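Local atomic coordinates of DNA repair protein MmcB-related protein (Silicibacter pomeroyi, PDB entry 3DNX), a protein that is of unknown function but probably takes part in DNA repair, perhaps as a nuclease-like protein. Residues 30-36 with 131-136; 51-55 with 125-129; 77-83 with 114-120. Residue numbers count along the deposited sequence, not the author numbering.

How the interactions relate
Interactions 1 and 2 lie along the same long helix, 122-144, with centres about 11 Å apart: interaction 2 sets its early turns against strand 54-59, and interaction 1 its middle against edge strand 30-35. They touch where Phe35 CZ meets Leu128 O at 3.9 Å. Interaction 3 fastens the loop leading into this helix to strand 81-86, the neighbour of 54-59, and is joined to interaction 2 through Asp80, whose OD2 lies 2.7 Å from Ile54 N and 2.8 Å from Arg125 NH1. Interactions 1 and 3 do not touch, their centres being about 17 Å apart. A sodium ion lies about 3 Å from the His135 side chain in interaction 1.

Interaction 1: 30-36 with 131-136; sequences VSVEEFV and KFATHA
An edge strand of the mixed sheet packs on the long C-terminal helix, at the subunit interface. Residues 30-32 are extended and cross helix 131-136 at 73°, with axes 9.0 Å apart at closest approach; the Val32 and Ala136 CA atoms are 6.4 Å apart. Val32 (chi1 m) points its CA-to-CB bond at the helix and sends its methyls to two rings as CH-pi contacts: CG1 lies 4.1 Å from the Phe132 ring centroid, CG2 4.0 Å from that of His135. Val32 CG1 also meets Ala136 CB at 3.8 Å. Phe132 (chi1 t) reaches back along the strand, bringing CZ to 3.8 Å from Val30 CG2. At Glu33 and Glu34 the chain turns a corner; Glu34, with phi/psi of 55/53, and Phe35 both face Val43 in a G1 beta bulge. Phe35 (chi1 t) swings its ring to the helix, CZ lying 3.6 Å from Lys131 CB. His135 (chi1 t) has a water 2.9 Å from ND1, and the same water accepts from Val36 N at 3.3 Å; a bound sodium ion lies about 3 Å from the His135 side chain. Ala136 packs on Ala136 of the second subunit, whose Arg144 forms a salt bridge with Glu33.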
loop_
_atom_site.group_PDB
_atom_site.type_symbol
_atom_site.label_atom_id
_atom_site.label_comp_id
_atom_site.label_asym_id
_atom_site.label_seq_id
_atom_site.Cartn_x
_atom_site.Cartn_y
_atom_site.Cartn_z
ATOM N N VAL A 30 -1.663 -1.584 -9.592
ATOM C CA VAL A 30 -0.922 -2.223 -8.513
ATOM C C VAL A 30 -1.838 -3.284 -7.912
ATOM O O VAL A 30 -3.035 -3.306 -8.199
ATOM C CB VAL A 30 -0.495 -1.217 -7.420
ATOM C CG1 VAL A 30 0.594 -0.230 -8.000
ATOM C CG2 VAL A 30 -1.693 -0.426 -6.892
ATOM N N SER A 31 -1.300 -4.114 -7.052
ATOM C CA SER A 31 -2.079 -5.251 -6.556
ATOM C C SER A 31 -1.608 -5.672 -5.181
ATOM O O SER A 31 -0.491 -5.354 -4.756
ATOM C CB SER A 31 -2.023 -6.408 -7.518
ATOM O OG SER A 31 -0.685 -6.902 -7.647
ATOM N N VAL A 32 -2.500 -6.380 -4.487
ATOM C CA VAL A 32 -2.151 -7.132 -3.308
ATOM C C VAL A 32 -2.773 -8.522 -3.408
ATOM O O VAL A 32 -3.712 -8.766 -4.184
ATOM C CB VAL A 32 -2.578 -6.476 -1.954
ATOM C CG1 VAL A 32 -1.838 -5.117 -1.748
ATOM C CG2 VAL A 32 -4.065 -6.328 -1.794
ATOM N N GLU A 33 -2.254 -9.415 -2.595
ATOM C CA GLU A 33 -2.783 -10.744 -2.520
ATOM C C GLU A 33 -3.543 -11.026 -1.222
ATOM O O GLU A 33 -3.283 -10.437 -0.157
ATOM C CB GLU A 33 -1.646 -11.759 -2.669
ATOM C CG GLU A 33 -1.117 -11.937 -4.050
ATOM C CD GLU A 33 -0.155 -13.152 -4.149
ATOM O OE1 GLU A 33 -0.514 -14.294 -3.691
ATOM O OE2 GLU A 33 0.946 -12.981 -4.711
ATOM N N GLU A 34 -4.499 -11.948 -1.324
ATOM C CA GLU A 34 -5.273 -12.415 -0.164
ATOM C C GLU A 34 -5.926 -11.259 0.559
ATOM O O GLU A 34 -5.775 -11.085 1.743
ATOM C CB GLU A 34 -4.364 -13.204 0.769
ATOM C CG GLU A 34 -3.642 -14.300 0.033
ATOM C CD GLU A 34 -2.881 -15.208 0.950
ATOM O OE1 GLU A 34 -2.167 -14.692 1.829
ATOM O OE2 GLU A 34 -2.984 -16.444 0.768
ATOM N N PHE A 35 -6.660 -10.465 -0.196
ATOM C CA PHE A 35 -7.330 -9.311 0.310
ATOM C C PHE A 35 -8.729 -9.586 0.888
ATOM O O PHE A 35 -9.539 -10.275 0.256
ATOM C CB PHE A 35 -7.486 -8.315 -0.805
ATOM C CG PHE A 35 -8.103 -7.058 -0.368
ATOM C CD1 PHE A 35 -9.402 -6.768 -0.709
ATOM C CD2 PHE A 35 -7.401 -6.169 0.430
ATOM C CE1 PHE A 35 -9.990 -5.598 -0.321
ATOM C CE2 PHE A 35 -8.003 -5.007 0.845
ATOM C CZ PHE A 35 -9.298 -4.709 0.454
ATOM N N VAL A 36 -9.019 -8.991 2.032
ATOM C CA VAL A 36 -10.300 -9.191 2.752
ATOM C C VAL A 36 -11.198 -7.956 2.626
ATOM O O VAL A 36 -11.014 -6.960 3.349
ATOM C CB VAL A 36 -10.094 -9.517 4.226
ATOM C CG1 VAL A 36 -11.441 -9.598 4.965
ATOM C CG2 VAL A 36 -9.320 -10.801 4.383
ATOM N N LYS A 131 -8.358 0.011 2.879
ATOM C CA LYS A 131 -8.006 -1.345 3.293
ATOM C C LYS A 131 -6.830 -1.857 2.491
ATOM O O LYS A 131 -5.948 -2.501 3.034
ATOM C CB LYS A 131 -9.192 -2.290 3.130
ATOM C CG LYS A 131 -10.182 -2.202 4.246
ATOM C CD LYS A 131 -11.423 -3.057 3.998
ATOM C CE LYS A 131 -12.523 -2.610 4.968
ATOM N NZ LYS A 131 -13.200 -3.793 5.600
ATOM N N PHE A 132 -6.855 -1.591 1.192
ATOM C CA PHE A 132 -5.788 -1.974 0.295
ATOM C C PHE A 132 -4.466 -1.313 0.716
ATOM O O PHE A 132 -3.438 -2.001 0.863
ATOM C CB PHE A 132 -6.193 -1.577 -1.111
ATOM C CG PHE A 132 -5.196 -1.905 -2.162
ATOM C CD1 PHE A 132 -5.394 -2.995 -2.999
ATOM C CD2 PHE A 132 -4.088 -1.114 -2.379
ATOM C CE1 PHE A 132 -4.486 -3.278 -4.006
ATOM C CE2 PHE A 132 -3.183 -1.392 -3.377
ATOM C CZ PHE A 132 -3.357 -2.486 -4.186
ATOM N N ALA A 133 -4.516 0.004 0.908
ATOM C CA ALA A 133 -3.363 0.807 1.424
ATOM C C ALA A 133 -2.773 0.198 2.691
ATOM O O ALA A 133 -1.572 -0.055 2.814
ATOM C CB ALA A 133 -3.802 2.242 1.710
ATOM N N THR A 134 -3.651 -0.087 3.616
ATOM C CA THR A 134 -3.251 -0.655 4.869
ATOM C C THR A 134 -2.603 -2.009 4.717
ATOM O O THR A 134 -1.596 -2.281 5.350
ATOM C CB THR A 134 -4.438 -0.731 5.802
ATOM O OG1 THR A 134 -4.919 0.602 5.981
ATOM C CG2 THR A 134 -4.011 -1.309 7.137
ATOM N N HIS A 135 -3.184 -2.845 3.859
ATOM C CA HIS A 135 -2.682 -4.195 3.615
ATOM C C HIS A 135 -1.287 -4.117 3.017
ATOM O O HIS A 135 -0.321 -4.752 3.482
ATOM C CB HIS A 135 -3.675 -4.902 2.665
ATOM C CG HIS A 135 -3.284 -6.282 2.254
ATOM N ND1 HIS A 135 -4.121 -7.366 2.437
ATOM C CD2 HIS A 135 -2.200 -6.755 1.586
ATOM C CE1 HIS A 135 -3.552 -8.448 1.931
ATOM N NE2 HIS A 135 -2.387 -8.105 1.408
ATOM N N ALA A 136 -1.186 -3.336 1.949
ATOM C CA ALA A 136 0.070 -3.185 1.256
ATOM C C ALA A 136 1.178 -2.682 2.159
ATOM O O ALA A 136 2.309 -3.204 2.133
ATOM C CB ALA A 136 -0.129 -2.241 0.098
HETATM O O HOH W 1 -6.670 -7.547 3.755
#

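Interaction 2: 51-55 with 125-129; sequences KGEIW and RKVLI
Residues 51-55 turn into strand 54-59 where the first turns of helix 122-144 pass, a helix-on-sheet contact of the mixed sheet that combines one polar bond with a small apolar patch. Segment 125-129 is helical, with Ile129 N donating to Arg125 O at 3.0 Å. The nearest CA atoms are those of Gly52 and Ile129, 7.6 Å apart. Gly52 has phi/psi of 89/15; a CB there would be jammed against the carbonyl oxygen of Lys51 and would fall 3.6 Å from Ile129 CD1, so both backbone and packing favour glycine. Before the strand, Glu53 (chi1 m, chi2 99°) curls back so that its OE2 accepts from Lys51 N at 2.8 Å.

Arg125 has chi1 and chi2 both t, then bends at chi3 (-51°) and chi4 (-73°). This extended start followed by a kink carries the guanidinium over the turn, where NH1 donates to Gly52 O at 2.9 Å with an N-H...O angle of 136°, the oxygen lying near the guanidinium plane. The same nitrogen forms a salt bridge with Asp80. Ile54 (chi1 m, chi2 t) points toward the helix and ends among three residues: its CD1 is 4.0 Å from Arg125 CG, 3.9 Å from Leu128 CD1 and 4.3 Å from Ile129 CG1. Chi1 m with chi2 t brings Leu128 CD1 there, and chi1 m Ile129 CG1.

The helix thus lies against one side of the sheet: Ile54 also packs on Met46 and Ile129 on Leu48, both of strand 43-48, while Ile129 meets Ile129 of the second subunit.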
loop_
_atom_site.group_PDB
_atom_site.type_symbol
_atom_site.label_atom_id
_atom_site.label_comp_id
_atom_site.label_asym_id
_atom_site.label_seq_id
_atom_site.Cartn_x
_atom_site.Cartn_y
_atom_site.Cartn_z
ATOM N N LYS A 51 -6.812 5.462 -11.399
ATOM C CA LYS A 51 -7.936 6.352 -11.107
ATOM C C LYS A 51 -8.838 5.740 -10.042
ATOM O O LYS A 51 -9.952 6.205 -9.838
ATOM C CB LYS A 51 -8.739 6.621 -12.386
ATOM C CG LYS A 51 -7.945 7.357 -13.495
ATOM C CD LYS A 51 -8.806 7.627 -14.757
ATOM C CE LYS A 51 -8.396 6.752 -15.955
ATOM N NZ LYS A 51 -6.924 6.911 -16.269
ATOM N N GLY A 52 -8.347 4.708 -9.356
ATOM C CA GLY A 52 -9.072 4.100 -8.267
ATOM C C GLY A 52 -10.012 2.975 -8.671
ATOM O O GLY A 52 -10.814 2.556 -7.883
ATOM N N GLU A 53 -9.874 2.463 -9.881
ATOM C CA GLU A 53 -10.643 1.299 -10.355
ATOM C C GLU A 53 -10.264 0.069 -9.477
ATOM O O GLU A 53 -9.101 -0.104 -9.105
ATOM C CB GLU A 53 -10.337 1.045 -11.842
ATOM C CG GLU A 53 -10.420 2.304 -12.793
ATOM C CD GLU A 53 -9.037 2.974 -13.119
ATOM O OE1 GLU A 53 -8.720 3.243 -14.299
ATOM O OE2 GLU A 53 -8.256 3.236 -12.224
ATOM N N ILE A 54 -11.244 -0.731 -9.071
ATOM C CA ILE A 54 -10.980 -1.910 -8.236
ATOM C C ILE A 54 -11.354 -3.168 -9.039
ATOM O O ILE A 54 -12.478 -3.303 -9.534
ATOM C CB ILE A 54 -11.745 -1.850 -6.870
ATOM C CG1 ILE A 54 -11.213 -0.690 -6.017
ATOM C CG2 ILE A 54 -11.569 -3.155 -6.048
ATOM C CD1 ILE A 54 -12.233 -0.160 -5.049
ATOM N N TRP A 55 -10.367 -4.068 -9.172
ATOM C CA TRP A 55 -10.508 -5.351 -9.835
ATOM C C TRP A 55 -10.276 -6.470 -8.848
ATOM O O TRP A 55 -9.382 -6.402 -8.016
ATOM C CB TRP A 55 -9.460 -5.479 -10.930
ATOM C CG TRP A 55 -9.680 -4.615 -12.126
ATOM C CD1 TRP A 55 -10.552 -3.579 -12.265
ATOM C CD2 TRP A 55 -8.960 -4.700 -13.357
ATOM N NE1 TRP A 55 -10.406 -2.995 -13.505
ATOM C CE2 TRP A 55 -9.440 -3.676 -14.197
ATOM C CE3 TRP A 55 -7.944 -5.513 -13.810
ATOM C CZ2 TRP A 55 -8.957 -3.472 -15.484
ATOM C CZ3 TRP A 55 -7.466 -5.313 -15.117
ATOM C CH2 TRP A 55 -7.983 -4.298 -15.918
ATOM N N ARG A 125 -15.860 2.447 -2.496
ATOM C CA ARG A 125 -14.553 2.609 -3.102
ATOM C C ARG A 125 -13.547 3.143 -2.063
ATOM O O ARG A 125 -12.404 2.699 -1.992
ATOM C CB ARG A 125 -14.640 3.579 -4.262
ATOM C CG ARG A 125 -13.357 3.709 -5.057
ATOM C CD ARG A 125 -13.525 4.662 -6.219
ATOM N NE ARG A 125 -14.699 4.276 -6.988
ATOM C CZ ARG A 125 -14.752 3.217 -7.781
ATOM N NH1 ARG A 125 -13.683 2.439 -7.940
ATOM N NH2 ARG A 125 -15.900 2.918 -8.406
ATOM N N LYS A 126 -13.964 4.117 -1.281
ATOM C CA LYS A 126 -13.090 4.708 -0.239
ATOM C C LYS A 126 -12.645 3.693 0.788
ATOM O O LYS A 126 -11.461 3.622 1.132
ATOM C CB LYS A 126 -13.820 5.792 0.540
ATOM C CG LYS A 126 -13.733 7.148 -0.064
ATOM C CD LYS A 126 -13.873 8.237 0.989
ATOM C CE LYS A 126 -14.734 9.414 0.477
ATOM N NZ LYS A 126 -15.258 9.226 -0.946
ATOM N N VAL A 127 -13.600 2.934 1.309
ATOM C CA VAL A 127 -13.308 1.932 2.330
ATOM C C VAL A 127 -12.309 0.912 1.815
ATOM O O VAL A 127 -11.345 0.560 2.507
ATOM C CB VAL A 127 -14.592 1.216 2.811
ATOM C CG1 VAL A 127 -14.252 0.026 3.708
ATOM C CG2 VAL A 127 -15.444 2.158 3.573
ATOM N N LEU A 128 -12.524 0.436 0.580
ATOM C CA LEU A 128 -11.689 -0.586 0.034
ATOM C C LEU A 128 -10.279 -0.089 -0.297
ATOM O O LEU A 128 -9.337 -0.820 -0.144
ATOM C CB LEU A 128 -12.331 -1.157 -1.233
ATOM C CG LEU A 128 -13.619 -1.943 -1.014
ATOM C CD1 LEU A 128 -14.243 -2.221 -2.385
ATOM C CD2 LEU A 128 -13.313 -3.262 -0.262
ATOM N N ILE A 129 -10.154 1.126 -0.799
ATOM C CA ILE A 129 -8.832 1.724 -1.042
ATOM C C ILE A 129 -8.023 1.902 0.253
ATOM O O ILE A 129 -6.801 1.648 0.287
ATOM C CB ILE A 129 -8.928 3.029 -1.888
ATOM C CG1 ILE A 129 -9.512 2.671 -3.267
ATOM C CG2 ILE A 129 -7.511 3.765 -1.972
ATOM C CD1 ILE A 129 -9.575 3.797 -4.246
#

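Interaction 3: 77-83 with 114-120; sequences EWCDRYF and MAPEQKL
The loop joining strand 109-113 of the mixed sheet to helix 122-144, without regular helix or strand in 114-120, runs alongside 77-83; CA atoms of Arg81 and Glu117 are 5.3 Å apart, those of Asp80 and Lys119 4.4 Å. Met114, a selenomethionine, puts SE at the Phe83 ring edge, 5.1 Å from its centroid, a Met-aromatic contact. Ala115 CB sits over the Phe83 ring face, 3.9 Å from the centroid (CH-pi), and Ala115 O accepts from Arg81 NH2 at 2.8 Å. Pro116 O accepts a hydrogen bond from a water, 2.6 Å away, that accepts from Tyr82 N at 3.1 Å. Glu117 (chi1 t) forms a salt bridge, OE1 to Arg81 NH1 at 2.9 Å. Gln118 N donates to Asp80 O at 2.8 Å and 177°. Lys119 NZ extends the salt-bridge network through a weak 3.3 Å bond to Glu117 OE2. Asp80 (chi1 m) OD2 accepts from Ile54 N and forms a salt bridge with Arg125 of the helix. Leu120 N donates to Asp80 OD1 at 2.9 Å, while Leu120 CD1 lies 3.5 Å from Cys79 N.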
loop_
_atom_site.group_PDB
_atom_site.type_symbol
_atom_site.label_atom_id
_atom_site.label_comp_id
_atom_site.label_asym_id
_atom_site.label_seq_id
_atom_site.Cartn_x
_atom_site.Cartn_y
_atom_site.Cartn_z
ATOM N N GLU A 77 -20.025 -7.332 -5.739
ATOM C CA GLU A 77 -20.326 -6.101 -5.052
ATOM C C GLU A 77 -19.098 -5.426 -4.443
ATOM O O GLU A 77 -19.202 -4.330 -3.902
ATOM C CB GLU A 77 -21.392 -6.339 -3.965
ATOM C CG GLU A 77 -21.002 -7.274 -2.800
ATOM C CD GLU A 77 -21.952 -7.117 -1.624
ATOM O OE1 GLU A 77 -22.512 -6.003 -1.472
ATOM O OE2 GLU A 77 -22.142 -8.088 -0.851
ATOM N N TRP A 78 -17.943 -6.076 -4.518
ATOM C CA TRP A 78 -16.721 -5.539 -3.927
ATOM C C TRP A 78 -15.702 -5.088 -4.961
ATOM O O TRP A 78 -14.547 -4.879 -4.601
ATOM C CB TRP A 78 -16.093 -6.584 -3.006
ATOM C CG TRP A 78 -16.998 -6.949 -1.900
ATOM C CD1 TRP A 78 -17.674 -8.119 -1.751
ATOM C CD2 TRP A 78 -17.380 -6.115 -0.791
ATOM N NE1 TRP A 78 -18.448 -8.076 -0.607
ATOM C CE2 TRP A 78 -18.285 -6.858 -0.003
ATOM C CE3 TRP A 78 -17.044 -4.811 -0.392
ATOM C CZ2 TRP A 78 -18.840 -6.356 1.160
ATOM C CZ3 TRP A 78 -17.584 -4.315 0.758
ATOM C CH2 TRP A 78 -18.488 -5.081 1.526
ATOM N N CYS A 79 -16.126 -4.950 -6.227
ATOM C CA CYS A 79 -15.226 -4.548 -7.306
ATOM C C CYS A 79 -15.948 -3.848 -8.450
ATOM O O CYS A 79 -17.160 -3.878 -8.536
ATOM C CB CYS A 79 -14.441 -5.757 -7.838
ATOM S SG CYS A 79 -15.415 -7.081 -8.578
ATOM N N ASP A 80 -15.185 -3.134 -9.266
ATOM C CA ASP A 80 -15.677 -2.572 -10.504
ATOM C C ASP A 80 -15.677 -3.644 -11.594
ATOM O O ASP A 80 -16.595 -3.680 -12.392
ATOM C CB ASP A 80 -14.812 -1.406 -10.958
ATOM C CG ASP A 80 -14.813 -0.275 -9.989
ATOM O OD1 ASP A 80 -15.907 0.183 -9.572
ATOM O OD2 ASP A 80 -13.730 0.187 -9.665
ATOM N N ARG A 81 -14.658 -4.509 -11.606
ATOM C CA ARG A 81 -14.522 -5.584 -12.585
ATOM C C ARG A 81 -14.025 -6.844 -11.878
ATOM O O ARG A 81 -13.163 -6.772 -11.022
ATOM C CB ARG A 81 -13.555 -5.208 -13.697
ATOM C CG ARG A 81 -13.977 -3.993 -14.508
ATOM C CD ARG A 81 -13.133 -3.855 -15.747
ATOM N NE ARG A 81 -13.161 -2.508 -16.300
ATOM C CZ ARG A 81 -13.736 -2.142 -17.443
ATOM N NH1 ARG A 81 -13.679 -0.877 -17.822
ATOM N NH2 ARG A 81 -14.321 -3.010 -18.228
ATOM N N TYR A 82 -14.637 -7.962 -12.217
ATOM C CA TYR A 82 -14.323 -9.302 -11.701
ATOM C C TYR A 82 -13.794 -10.217 -12.804
ATOM O O TYR A 82 -14.398 -10.336 -13.909
ATOM C CB TYR A 82 -15.583 -9.942 -11.093
ATOM C CG TYR A 82 -15.326 -11.331 -10.615
ATOM C CD1 TYR A 82 -14.795 -11.557 -9.366
ATOM C CD2 TYR A 82 -15.621 -12.438 -11.427
ATOM C CE1 TYR A 82 -14.522 -12.844 -8.923
ATOM C CE2 TYR A 82 -15.337 -13.719 -11.007
ATOM C CZ TYR A 82 -14.823 -13.911 -9.731
ATOM O OH TYR A 82 -14.552 -15.170 -9.277
ATOM N N PHE A 83 -12.650 -10.852 -12.520
ATOM C CA PHE A 83 -11.925 -11.722 -13.459
ATOM C C PHE A 83 -11.584 -13.043 -12.813
ATOM O O PHE A 83 -11.321 -13.121 -11.584
ATOM C CB PHE A 83 -10.562 -11.181 -13.890
ATOM C CG PHE A 83 -10.593 -9.829 -14.550
ATOM C CD1 PHE A 83 -10.400 -9.689 -15.907
ATOM C CD2 PHE A 83 -10.776 -8.686 -13.777
ATOM C CE1 PHE A 83 -10.401 -8.424 -16.502
ATOM C CE2 PHE A 83 -10.770 -7.433 -14.355
ATOM C CZ PHE A 83 -10.603 -7.300 -15.720
HETATM N N MSE A 114 -12.213 -9.035 -21.346
HETATM C CA MSE A 114 -12.272 -7.912 -20.418
HETATM C C MSE A 114 -13.546 -8.069 -19.625
HETATM O O MSE A 114 -14.585 -8.402 -20.202
HETATM C CB MSE A 114 -12.221 -6.591 -21.202
HETATM C CG MSE A 114 -12.356 -5.369 -20.390
HETATM SE SE MSE A 114 -11.032 -5.211 -18.981
HETATM C CE MSE A 114 -9.393 -5.099 -20.011
ATOM N N ALA A 115 -13.483 -7.889 -18.307
ATOM C CA ALA A 115 -14.669 -8.000 -17.510
ATOM C C ALA A 115 -15.626 -6.831 -17.786
ATOM O O ALA A 115 -15.199 -5.708 -18.088
ATOM C CB ALA A 115 -14.302 -8.103 -16.068
ATOM N N PRO A 116 -16.945 -7.080 -17.693
ATOM C CA PRO A 116 -17.882 -5.954 -17.757
ATOM C C PRO A 116 -17.724 -5.028 -16.517
ATOM O O PRO A 116 -17.330 -5.508 -15.456
ATOM C CB PRO A 116 -19.252 -6.636 -17.773
ATOM C CG PRO A 116 -19.063 -7.934 -17.135
ATOM C CD PRO A 116 -17.642 -8.367 -17.492
ATOM N N GLU A 117 -17.998 -3.730 -16.680
ATOM C CA GLU A 117 -17.885 -2.752 -15.578
ATOM C C GLU A 117 -19.190 -2.652 -14.774
ATOM O O GLU A 117 -20.243 -2.384 -15.332
ATOM C CB GLU A 117 -17.465 -1.361 -16.090
ATOM C CG GLU A 117 -17.373 -0.316 -14.953
ATOM C CD GLU A 117 -16.080 0.487 -14.944
ATOM O OE1 GLU A 117 -15.413 0.537 -15.992
ATOM O OE2 GLU A 117 -15.727 1.077 -13.889
ATOM N N GLN A 118 -19.088 -2.902 -13.470
ATOM C CA GLN A 118 -20.188 -2.767 -12.521
ATOM C C GLN A 118 -19.724 -1.822 -11.404
ATOM O O GLN A 118 -19.500 -2.259 -10.270
ATOM C CB GLN A 118 -20.573 -4.150 -11.948
ATOM C CG GLN A 118 -19.983 -5.366 -12.713
ATOM C CD GLN A 118 -20.961 -6.520 -12.854
ATOM O OE1 GLN A 118 -21.124 -7.061 -13.946
ATOM N NE2 GLN A 118 -21.618 -6.897 -11.758
ATOM N N LYS A 119 -19.554 -0.546 -11.737
ATOM C CA LYS A 119 -18.946 0.424 -10.820
ATOM C C LYS A 119 -19.451 0.416 -9.356
ATOM O O LYS A 119 -20.632 0.239 -9.059
ATOM C CB LYS A 119 -19.072 1.850 -11.368
ATOM C CG LYS A 119 -18.001 2.274 -12.380
ATOM C CD LYS A 119 -17.945 3.839 -12.448
ATOM C CE LYS A 119 -18.058 4.393 -13.887
ATOM N NZ LYS A 119 -16.892 4.024 -14.752
ATOM N N LEU A 120 -18.496 0.644 -8.467
ATOM C CA LEU A 120 -18.694 0.654 -7.030
ATOM C C LEU A 120 -19.213 2.059 -6.637
ATOM O O LEU A 120 -18.891 3.054 -7.292
ATOM C CB LEU A 120 -17.329 0.357 -6.381
ATOM C CG LEU A 120 -16.981 -0.765 -5.388
ATOM C CD1 LEU A 120 -17.793 -1.983 -5.448
ATOM C CD2 LEU A 120 -15.498 -1.124 -5.592
HETATM O O HOH W 2 -13.909 2.505 -11.856
HETATM O O HOH W 3 -17.257 -7.496 -13.751
#